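Local atomic coordinates of glutamyl endopeptidase (Staphylococcus epidermidis, PDB entry 6PYM), a protein that probably cleaves proteins as a secreted serine endopeptidase with a trypsin-like peptidase domain, preferentially after glutamate or aspartate. Residues I63-S68 / Q106-V111; T130-P135 / A141-S146; K149-G154 / R159-T164. The protein carries 1 engineered substitution. One frame throughout, in Å; residues are numbered along the deposited sequence.

Contact 1 of 3, residues I63-S68 / Q106-V111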
loop_
_atom_site.group_PDB
_atom_site.type_symbol
_atom_site.label_atom_id
_atom_site.label_comp_id
_atom_site.label_asym_id
_atom_site.label_seq_id
_atom_site.Cartn_x
_atom_site.Cartn_y
_atom_site.Cartn_z
ATOM N N ILE A 63 2.070 -13.610 -7.991
ATOM C CA ILE A 63 1.522 -12.624 -7.064
ATOM C C ILE A 63 0.026 -12.485 -7.308
ATOM O O ILE A 63 -0.398 -12.169 -8.425
ATOM C CB ILE A 63 2.219 -11.267 -7.221
ATOM C CG1 ILE A 63 3.735 -11.433 -7.133
ATOM C CG2 ILE A 63 1.717 -10.306 -6.160
ATOM C CD1 ILE A 63 4.489 -10.168 -7.466
ATOM N N SER A 64 -0.770 -12.683 -6.259
ATOM C CA SER A 64 -2.203 -12.419 -6.285
ATOM C C SER A 64 -2.499 -11.128 -5.530
ATOM O O SER A 64 -2.034 -10.943 -4.400
ATOM C CB SER A 64 -2.969 -13.558 -5.619
ATOM O OG SER A 64 -2.904 -14.756 -6.375
ATOM N N VAL A 65 -3.307 -10.266 -6.135
ATOM C CA VAL A 65 -3.685 -8.976 -5.557
ATOM C C VAL A 65 -5.192 -8.965 -5.380
ATOM O O VAL A 65 -5.935 -9.153 -6.350
ATOM C CB VAL A 65 -3.250 -7.811 -6.457
ATOM C CG1 VAL A 65 -3.692 -6.481 -5.857
ATOM C CG2 VAL A 65 -1.744 -7.841 -6.680
ATOM N N HIS A 66 -5.643 -8.712 -4.156
ATOM C CA HIS A 66 -7.066 -8.716 -3.818
ATOM C C HIS A 66 -7.436 -7.328 -3.305
ATOM O O HIS A 66 -7.307 -7.048 -2.103
ATOM C CB HIS A 66 -7.354 -9.763 -2.739
ATOM C CG HIS A 66 -7.073 -11.184 -3.142
ATOM N ND1 HIS A 66 -5.837 -11.791 -3.038
ATOM C CD2 HIS A 66 -7.918 -12.141 -3.594
ATOM C CE1 HIS A 66 -5.932 -13.055 -3.427
ATOM N NE2 HIS A 66 -7.184 -13.290 -3.770
ATOM N N PRO A 67 -7.894 -6.425 -4.169
ATOM C CA PRO A 67 -8.285 -5.098 -3.679
ATOM C C PRO A 67 -9.539 -5.221 -2.834
ATOM O O PRO A 67 -10.449 -5.993 -3.149
ATOM C CB PRO A 67 -8.553 -4.311 -4.968
ATOM C CG PRO A 67 -8.965 -5.358 -5.960
ATOM C CD PRO A 67 -8.177 -6.596 -5.608
ATOM N N SER A 68 -9.576 -4.473 -1.737
ATOM C CA SER A 68 -10.740 -4.429 -0.859
ATOM C C SER A 68 -10.979 -5.739 -0.129
ATOM O O SER A 68 -12.106 -5.987 0.317
ATOM C CB SER A 68 -12.038 -4.004 -1.576
ATOM O OG SER A 68 -11.816 -3.199 -2.724
ATOM N N GLN A 106 -12.123 -7.280 -16.606
ATOM C CA GLN A 106 -12.164 -6.013 -15.887
ATOM C C GLN A 106 -10.763 -5.656 -15.415
ATOM O O GLN A 106 -9.987 -6.527 -15.020
ATOM C CB GLN A 106 -13.075 -6.117 -14.665
ATOM C CG GLN A 106 -14.500 -6.518 -14.966
ATOM C CD GLN A 106 -15.274 -6.830 -13.703
ATOM O OE1 GLN A 106 -14.849 -7.649 -12.887
ATOM N NE2 GLN A 106 -16.413 -6.173 -13.529
ATOM N N HIS A 107 -10.443 -4.372 -15.463
ATOM C CA HIS A 107 -9.157 -3.890 -14.982
ATOM C C HIS A 107 -9.284 -3.468 -13.526
ATOM O O HIS A 107 -10.350 -3.052 -13.074
ATOM C CB HIS A 107 -8.691 -2.726 -15.846
ATOM C CG HIS A 107 -8.552 -3.086 -17.293
ATOM N ND1 HIS A 107 -7.356 -3.483 -17.849
ATOM C CD2 HIS A 107 -9.468 -3.141 -18.290
ATOM C CE1 HIS A 107 -7.535 -3.750 -19.132
ATOM N NE2 HIS A 107 -8.808 -3.551 -19.423
ATOM N N ILE A 108 -8.180 -3.584 -12.785
ATOM C CA ILE A 108 -8.250 -3.355 -11.343
ATOM C C ILE A 108 -8.713 -1.936 -11.031
ATOM O O ILE A 108 -9.492 -1.718 -10.097
ATOM C CB ILE A 108 -6.923 -3.728 -10.655
ATOM C CG1 ILE A 108 -7.103 -3.783 -9.138
ATOM C CG2 ILE A 108 -5.791 -2.777 -11.045
ATOM C CD1 ILE A 108 -5.955 -4.458 -8.430
ATOM N N GLY A 109 -8.278 -0.958 -11.824
ATOM C CA GLY A 109 -8.676 0.416 -11.611
ATOM C C GLY A 109 -10.049 0.773 -12.118
ATOM O O GLY A 109 -10.454 1.935 -12.025
ATOM N N GLN A 110 -10.769 -0.205 -12.665
ATOM C CA GLN A 110 -12.188 -0.088 -12.963
ATOM C C GLN A 110 -13.056 -0.646 -11.853
ATOM O O GLN A 110 -14.165 -0.145 -11.641
ATOM C CB GLN A 110 -12.519 -0.849 -14.255
ATOM C CG GLN A 110 -11.894 -0.268 -15.517
ATOM C CD GLN A 110 -12.147 -1.119 -16.755
ATOM O OE1 GLN A 110 -12.309 -2.341 -16.673
ATOM N NE2 GLN A 110 -12.186 -0.470 -17.915
ATOM N N VAL A 111 -12.581 -1.666 -11.133
ATOM C CA VAL A 111 -13.397 -2.290 -10.098
ATOM C C VAL A 111 -13.323 -1.537 -8.780
ATOM O O VAL A 111 -14.247 -1.644 -7.963
ATOM C CB VAL A 111 -13.077 -3.787 -9.929
ATOM C CG1 VAL A 111 -13.169 -4.507 -11.269
ATOM C CG2 VAL A 111 -11.715 -4.011 -9.273
#

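Contact 2 of 3, residues T130-P135 / A141-S146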
loop_
_atom_site.group_PDB
_atom_site.type_symbol
_atom_site.label_atom_id
_atom_site.label_comp_id
_atom_site.label_asym_id
_atom_site.label_seq_id
_atom_site.Cartn_x
_atom_site.Cartn_y
_atom_site.Cartn_z
ATOM N N THR A 130 -2.911 7.924 8.872
ATOM C CA THR A 130 -3.223 6.518 9.062
ATOM C C THR A 130 -2.372 5.671 8.130
ATOM O O THR A 130 -1.931 6.132 7.073
ATOM C CB THR A 130 -4.701 6.208 8.799
ATOM O OG1 THR A 130 -5.076 6.685 7.498
ATOM C CG2 THR A 130 -5.591 6.850 9.853
ATOM N N VAL A 131 -2.146 4.423 8.532
ATOM C CA VAL A 131 -1.560 3.397 7.673
ATOM C C VAL A 131 -2.547 2.245 7.665
ATOM O O VAL A 131 -2.892 1.718 8.731
ATOM C CB VAL A 131 -0.164 2.959 8.150
ATOM C CG1 VAL A 131 0.342 1.770 7.332
ATOM C CG2 VAL A 131 0.796 4.118 8.018
ATOM N N THR A 132 -2.998 1.854 6.479
ATOM C CA THR A 132 -4.103 0.916 6.363
ATOM C C THR A 132 -3.710 -0.216 5.431
ATOM O O THR A 132 -3.216 0.025 4.327
ATOM C CB THR A 132 -5.365 1.647 5.913
ATOM O OG1 THR A 132 -5.649 2.649 6.893
ATOM C CG2 THR A 132 -6.558 0.693 5.783
ATOM N N GLY A 133 -3.911 -1.445 5.889
ATOM C CA GLY A 133 -3.441 -2.600 5.156
ATOM C C GLY A 133 -3.724 -3.866 5.928
ATOM O O GLY A 133 -4.716 -3.926 6.665
ATOM N N TYR A 134 -2.861 -4.868 5.773
ATOM C CA TYR A 134 -3.168 -6.254 6.136
ATOM C C TYR A 134 -2.117 -6.814 7.091
ATOM O O TYR A 134 -1.262 -7.614 6.695
ATOM C CB TYR A 134 -3.329 -7.093 4.865
ATOM C CG TYR A 134 -4.543 -6.669 4.073
ATOM C CD1 TYR A 134 -5.781 -7.223 4.353
ATOM C CD2 TYR A 134 -4.467 -5.679 3.093
ATOM C CE1 TYR A 134 -6.911 -6.825 3.680
ATOM C CE2 TYR A 134 -5.598 -5.280 2.405
ATOM C CZ TYR A 134 -6.813 -5.861 2.697
ATOM O OH TYR A 134 -7.928 -5.453 1.995
ATOM N N PRO A 135 -2.167 -6.428 8.368
ATOM C CA PRO A 135 -1.185 -6.931 9.340
ATOM C C PRO A 135 -1.337 -8.420 9.599
ATOM O O PRO A 135 -2.443 -8.934 9.772
ATOM C CB PRO A 135 -1.505 -6.130 10.609
ATOM C CG PRO A 135 -2.951 -5.751 10.460
ATOM C CD PRO A 135 -3.118 -5.490 8.985
ATOM N N ALA A 141 -6.060 -11.651 5.530
ATOM C CA ALA A 141 -6.809 -10.824 4.590
ATOM C C ALA A 141 -7.831 -9.915 5.258
ATOM O O ALA A 141 -8.783 -9.477 4.604
ATOM C CB ALA A 141 -7.442 -11.652 3.464
ATOM N N THR A 142 -7.655 -9.601 6.543
ATOM C CA THR A 142 -8.470 -8.590 7.197
ATOM C C THR A 142 -7.759 -7.241 7.181
ATOM O O THR A 142 -6.543 -7.158 7.391
ATOM C CB THR A 142 -8.878 -8.976 8.627
ATOM O OG1 THR A 142 -7.717 -9.175 9.463
ATOM C CG2 THR A 142 -9.745 -10.241 8.620
ATOM N N MET A 143 -8.525 -6.191 6.906
ATOM C CA MET A 143 -7.983 -4.851 6.721
ATOM C C MET A 143 -8.064 -4.076 8.031
ATOM O O MET A 143 -9.116 -4.073 8.687
ATOM C CB MET A 143 -8.771 -4.127 5.629
ATOM C CG MET A 143 -8.176 -2.781 5.267
ATOM S SD MET A 143 -9.207 -1.733 4.216
ATOM C CE MET A 143 -9.353 -2.726 2.725
ATOM N N TRP A 144 -6.960 -3.426 8.407
ATOM C CA TRP A 144 -6.859 -2.692 9.659
ATOM C C TRP A 144 -6.253 -1.326 9.396
ATOM O O TRP A 144 -5.309 -1.190 8.607
ATOM C CB TRP A 144 -5.997 -3.449 10.705
ATOM C CG TRP A 144 -6.626 -4.729 11.089
ATOM C CD1 TRP A 144 -6.735 -5.847 10.320
ATOM C CD2 TRP A 144 -7.288 -5.021 12.324
ATOM N NE1 TRP A 144 -7.438 -6.824 10.994
ATOM C CE2 TRP A 144 -7.788 -6.336 12.224
ATOM C CE3 TRP A 144 -7.510 -4.300 13.501
ATOM C CZ2 TRP A 144 -8.483 -6.952 13.270
ATOM C CZ3 TRP A 144 -8.213 -4.908 14.526
ATOM C CH2 TRP A 144 -8.681 -6.222 14.404
ATOM N N GLU A 145 -6.779 -0.319 10.075
ATOM C CA GLU A 145 -6.297 1.050 10.013
ATOM C C GLU A 145 -5.582 1.380 11.316
ATOM O O GLU A 145 -6.143 1.197 12.406
ATOM C CB GLU A 145 -7.490 1.980 9.838
ATOM C CG GLU A 145 -7.181 3.450 9.879
ATOM C CD GLU A 145 -8.425 4.280 9.628
ATOM O OE1 GLU A 145 -9.179 4.540 10.596
ATOM O OE2 GLU A 145 -8.681 4.634 8.460
ATOM N N SER A 146 -4.355 1.876 11.206
ATOM C CA SER A 146 -3.528 2.254 12.345
ATOM C C SER A 146 -3.340 3.764 12.345
ATOM O O SER A 146 -3.028 4.350 11.304
ATOM C CB SER A 146 -2.176 1.552 12.242
ATOM O OG SER A 146 -1.391 1.864 13.377
HETATM O O HOH W 1 -6.999 5.010 6.423
HETATM O O HOH W 2 -2.639 -1.118 9.396
HETATM O O HOH W 3 -4.420 -8.838 7.776
#

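Contact 3 of 3, residues K149-G154 / R159-T164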
loop_
_atom_site.group_PDB
_atom_site.type_symbol
_atom_site.label_atom_id
_atom_site.label_comp_id
_atom_site.label_asym_id
_atom_site.label_seq_id
_atom_site.Cartn_x
_atom_site.Cartn_y
_atom_site.Cartn_z
ATOM N N LYS A 149 0.999 9.743 14.124
ATOM C CA LYS A 149 1.540 11.009 13.651
ATOM C C LYS A 149 2.872 10.819 12.941
ATOM O O LYS A 149 3.659 9.925 13.264
ATOM C CB LYS A 149 1.775 11.982 14.818
ATOM C CG LYS A 149 0.510 12.494 15.498
ATOM C CD LYS A 149 0.863 13.388 16.684
ATOM C CE LYS A 149 -0.336 14.186 17.162
ATOM N NZ LYS A 149 -0.698 15.250 16.184
ATOM N N VAL A 150 3.130 11.715 11.988
ATOM C CA VAL A 150 4.428 11.787 11.330
ATOM C C VAL A 150 5.474 12.287 12.317
ATOM O O VAL A 150 5.259 13.281 13.024
ATOM C CB VAL A 150 4.343 12.740 10.130
ATOM C CG1 VAL A 150 5.714 12.908 9.472
ATOM C CG2 VAL A 150 3.296 12.267 9.130
ATOM N N VAL A 151 6.628 11.627 12.355
ATOM C CA VAL A 151 7.714 12.055 13.232
ATOM C C VAL A 151 8.977 12.469 12.493
ATOM O O VAL A 151 9.866 13.063 13.120
ATOM C CB VAL A 151 8.039 11.018 14.329
ATOM C CG1 VAL A 151 6.804 10.719 15.176
ATOM C CG2 VAL A 151 8.627 9.743 13.728
ATOM N N TYR A 152 9.092 12.193 11.197
ATOM C CA TYR A 152 10.313 12.479 10.457
ATOM C C TYR A 152 9.985 12.497 8.975
ATOM O O TYR A 152 9.242 11.640 8.492
ATOM C CB TYR A 152 11.372 11.396 10.713
ATOM C CG TYR A 152 12.650 11.543 9.910
ATOM C CD1 TYR A 152 12.771 10.990 8.640
ATOM C CD2 TYR A 152 13.747 12.203 10.440
ATOM C CE1 TYR A 152 13.945 11.117 7.910
ATOM C CE2 TYR A 152 14.925 12.327 9.722
ATOM C CZ TYR A 152 15.013 11.791 8.459
ATOM O OH TYR A 152 16.188 11.923 7.745
ATOM N N ILE A 153 10.559 13.465 8.257
ATOM C CA ILE A 153 10.498 13.514 6.798
ATOM C C ILE A 153 11.888 13.886 6.302
ATOM O O ILE A 153 12.427 14.931 6.685
ATOM C CB ILE A 153 9.477 14.545 6.282
ATOM C CG1 ILE A 153 8.082 14.320 6.872
ATOM C CG2 ILE A 153 9.416 14.514 4.760
ATOM C CD1 ILE A 153 7.097 15.428 6.532
ATOM N N GLY A 154 12.479 13.041 5.468
ATOM C CA GLY A 154 13.790 13.345 4.926
ATOM C C GLY A 154 14.055 12.563 3.661
ATOM O O GLY A 154 14.005 11.330 3.680
ATOM N N ARG A 159 8.661 8.806 8.472
ATOM C CA ARG A 159 8.505 7.929 9.623
ATOM C C ARG A 159 7.352 8.394 10.495
ATOM O O ARG A 159 6.980 9.572 10.494
ATOM C CB ARG A 159 9.778 7.906 10.472
ATOM C CG ARG A 159 11.005 7.448 9.716
ATOM C CD ARG A 159 12.256 7.674 10.534
ATOM N NE ARG A 159 13.435 7.220 9.806
ATOM C CZ ARG A 159 14.689 7.499 10.152
ATOM N NH1 ARG A 159 14.941 8.241 11.222
ATOM N NH2 ARG A 159 15.692 7.039 9.419
ATOM N N TYR A 160 6.816 7.455 11.275
ATOM C CA TYR A 160 5.644 7.728 12.095
ATOM C C TYR A 160 5.673 6.885 13.363
ATOM O O TYR A 160 6.425 5.910 13.476
ATOM C CB TYR A 160 4.330 7.524 11.319
ATOM C CG TYR A 160 4.407 6.478 10.228
ATOM C CD1 TYR A 160 4.397 5.114 10.521
ATOM C CD2 TYR A 160 4.479 6.858 8.902
ATOM C CE1 TYR A 160 4.462 4.172 9.512
ATOM C CE2 TYR A 160 4.554 5.931 7.890
ATOM C CZ TYR A 160 4.544 4.588 8.192
ATOM O OH TYR A 160 4.615 3.685 7.161
ATOM N N ASP A 161 4.814 7.271 14.311
ATOM C CA ASP A 161 4.776 6.686 15.650
ATOM C C ASP A 161 3.659 5.661 15.833
ATOM O O ASP A 161 3.445 5.184 16.953
ATOM C CB ASP A 161 4.690 7.781 16.726
ATOM C CG ASP A 161 3.340 8.492 16.765
ATOM O OD1 ASP A 161 2.403 8.128 16.033
ATOM O OD2 ASP A 161 3.208 9.445 17.569
ATOM N N LEU A 162 2.956 5.306 14.768
ATOM C CA LEU A 162 1.869 4.342 14.821
ATOM C C LEU A 162 2.408 2.927 14.611
ATOM O O LEU A 162 3.463 2.724 14.004
ATOM C CB LEU A 162 0.810 4.683 13.771
ATOM C CG LEU A 162 1.273 4.804 12.317
ATOM C CD1 LEU A 162 1.244 3.456 11.589
ATOM C CD2 LEU A 162 0.451 5.854 11.564
ATOM N N SER A 163 1.669 1.944 15.124
ATOM C CA SER A 163 2.091 0.547 15.084
ATOM C C SER A 163 1.716 -0.150 13.774
ATOM O O SER A 163 0.669 0.115 13.175
ATOM C CB SER A 163 1.456 -0.221 16.237
ATOM O OG SER A 163 1.984 0.164 17.493
ATOM N N THR A 164 2.586 -1.073 13.353
ATOM C CA THR A 164 2.354 -1.942 12.206
ATOM C C THR A 164 2.960 -3.303 12.520
ATOM O O THR A 164 3.789 -3.434 13.422
ATOM C CB THR A 164 3.016 -1.397 10.930
ATOM O OG1 THR A 164 4.435 -1.381 11.107
ATOM C CG2 THR A 164 2.543 0.015 10.603
#

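Contact 1 of 3, residues I63-S68 / Q106-V111
H107 O accepts two backbone N-H groups, from Q110 N at 2.9 Å and from V111 N at 3.3 Å, and so winds the single helical turn that sets I108 against V65 and P67. H107 is the N-cap of this turn. The Q110 side chain folds back onto its N-H: H107 N to Q110 OE1 is 3.0 Å and nearly straight, 176° at the hydrogen, although the donor stands above the plane of the amide carbonyl. ND1 of H107 is held elsewhere, by N44. I108 reaches from the turn with CG1 anti to the backbone N (chi1 -167°) and the chain extended, putting CD1 at the far end. Strand 64-67 belongs to the closed six-stranded antiparallel barrel, the first of the two barrels of a chymotrypsin-like protease, and V65 also packs on L97 and V99 of a strand that is not its neighbour, consistent with a side chain directed into the barrel. I108 CD1 meets V65 CG1 at 4.0 Å, the two side chains crossing at about a right angle. The same methyl lies 4.0 Å from P67 CG, and I108 CG1 is equally close to that atom, the isoleucine slanting across the proline ring. F80 of the adjacent strand 80-87 packs on P67, I108 and V111, bridging strand and helix.

Contact 2 of 3, residues T130-P135 / A141-S146
Strands 128-133 and 143-154 form a beta hairpin in the antiparallel sheet of the second half of this chymotrypsin-like fold, and segments 130-135 and 141-146 are its end next to the turn. V131 and S146 make one hydrogen-bonded pair, V131 N to S146 O at 2.9 Å, and G133 and W144 make the next, W144 N reaching G133 O nearly along the C=O axis. Between them T132 and E145 form a non-hydrogen-bonded pair whose side chains share a face. With chi1 at 175°, E145 swings CG away from its own amide nitrogen, which carries the chain past T132 OG1 and the methyl of T130, CG to T130 CG2 being 3.8 Å. One water ties up the polar ends: it bonds to OG1 of both threonines and donates to E145 OE2, which also binds Y19 OH. Beyond the strand the Y134 ring has A141 O at its edge, near the ring plane, 3.4 Å from CE1. M143 bends at chi3 to bring CE within 3.2 Å of Y134 OH, a tight approach to a hydroxyl that is bonded to A69 O. P135 CG packs 3.8 Å from W144 CD1, and the two side chains cross at about a right angle. The indole NE1 is bonded in the ring plane to T142 OG1 at 2.8 Å, which favours this rotation of the ring beside the proline; T142 OG1 is also bonded to P139 O. The carboxylate of E145, with a water and a tyrosine hydroxyl both on OE2, is probably well stabilised as an anion.

Contact 3 of 3, residues K149-G154 / R159-T164
R159 lays its guanidinium flat over one face of the Y152 ring, the planes 20° apart, with CZ 4.4 Å from the ring centroid and only 14° off its normal, and NH1 above the ring centre. This cation-pi stack is prepared further back, where the two side chains run side by side: R159 CD packs 3.8 Å from Y152 CB. Y152 sends its ring out anti to the backbone N (chi1 176°), the arginine stays extended from CG to NE, and the two side chains point the same way. NE is in a salt bridge with E157, which should steady the stack, and R159 makes a further cation-pi contact with Y192. Behind it lies a classic beta bulge. V151 and Y152 both face R159: V151 N gives R159 O a firm bond of 2.8 Å, Y152 N adds a weak one at 3.4 Å, and R159 N returns to Y152 O at 2.9 Å. At the far end K149 N donates to D161 OD1 at 2.9 Å, from above the carboxylate plane, while D161 N donates to K149 O, and D161 OD1 also takes N5 ND2. The lysine amine turns elsewhere, to N128 and N126. The hairpin lies within the second sheet, strand 157-160 being paired with 143-154 and, through Y160 and N193, with 192-197, while V150 packs on I129 of strand 128-133.

How the contacts relate
The three contacts follow one another along the chain. Contacts 2 and 3 share strand 143-154, with centres about 16 Å apart, and meet directly: S146 OG is hydrogen-bonded to S163 O at 2.7 Å, and V131 CG2 packs against L162 CD1. Contact 1, between a barrel strand and a short helix, reaches contact 2 through S68, whose C lies 3.7 Å from Y134 OH and whose CA packs on M143 CE. Contacts 1 and 3 lie about 28 Å apart, centre to centre, on opposite sides of the molecule's centre. Of the predicted charge-relay residues, the side chain of A169, the engineered replacement of the active-site serine, is about 9 Å from that of Y134, and that of D93 about 10 Å from that of Y160.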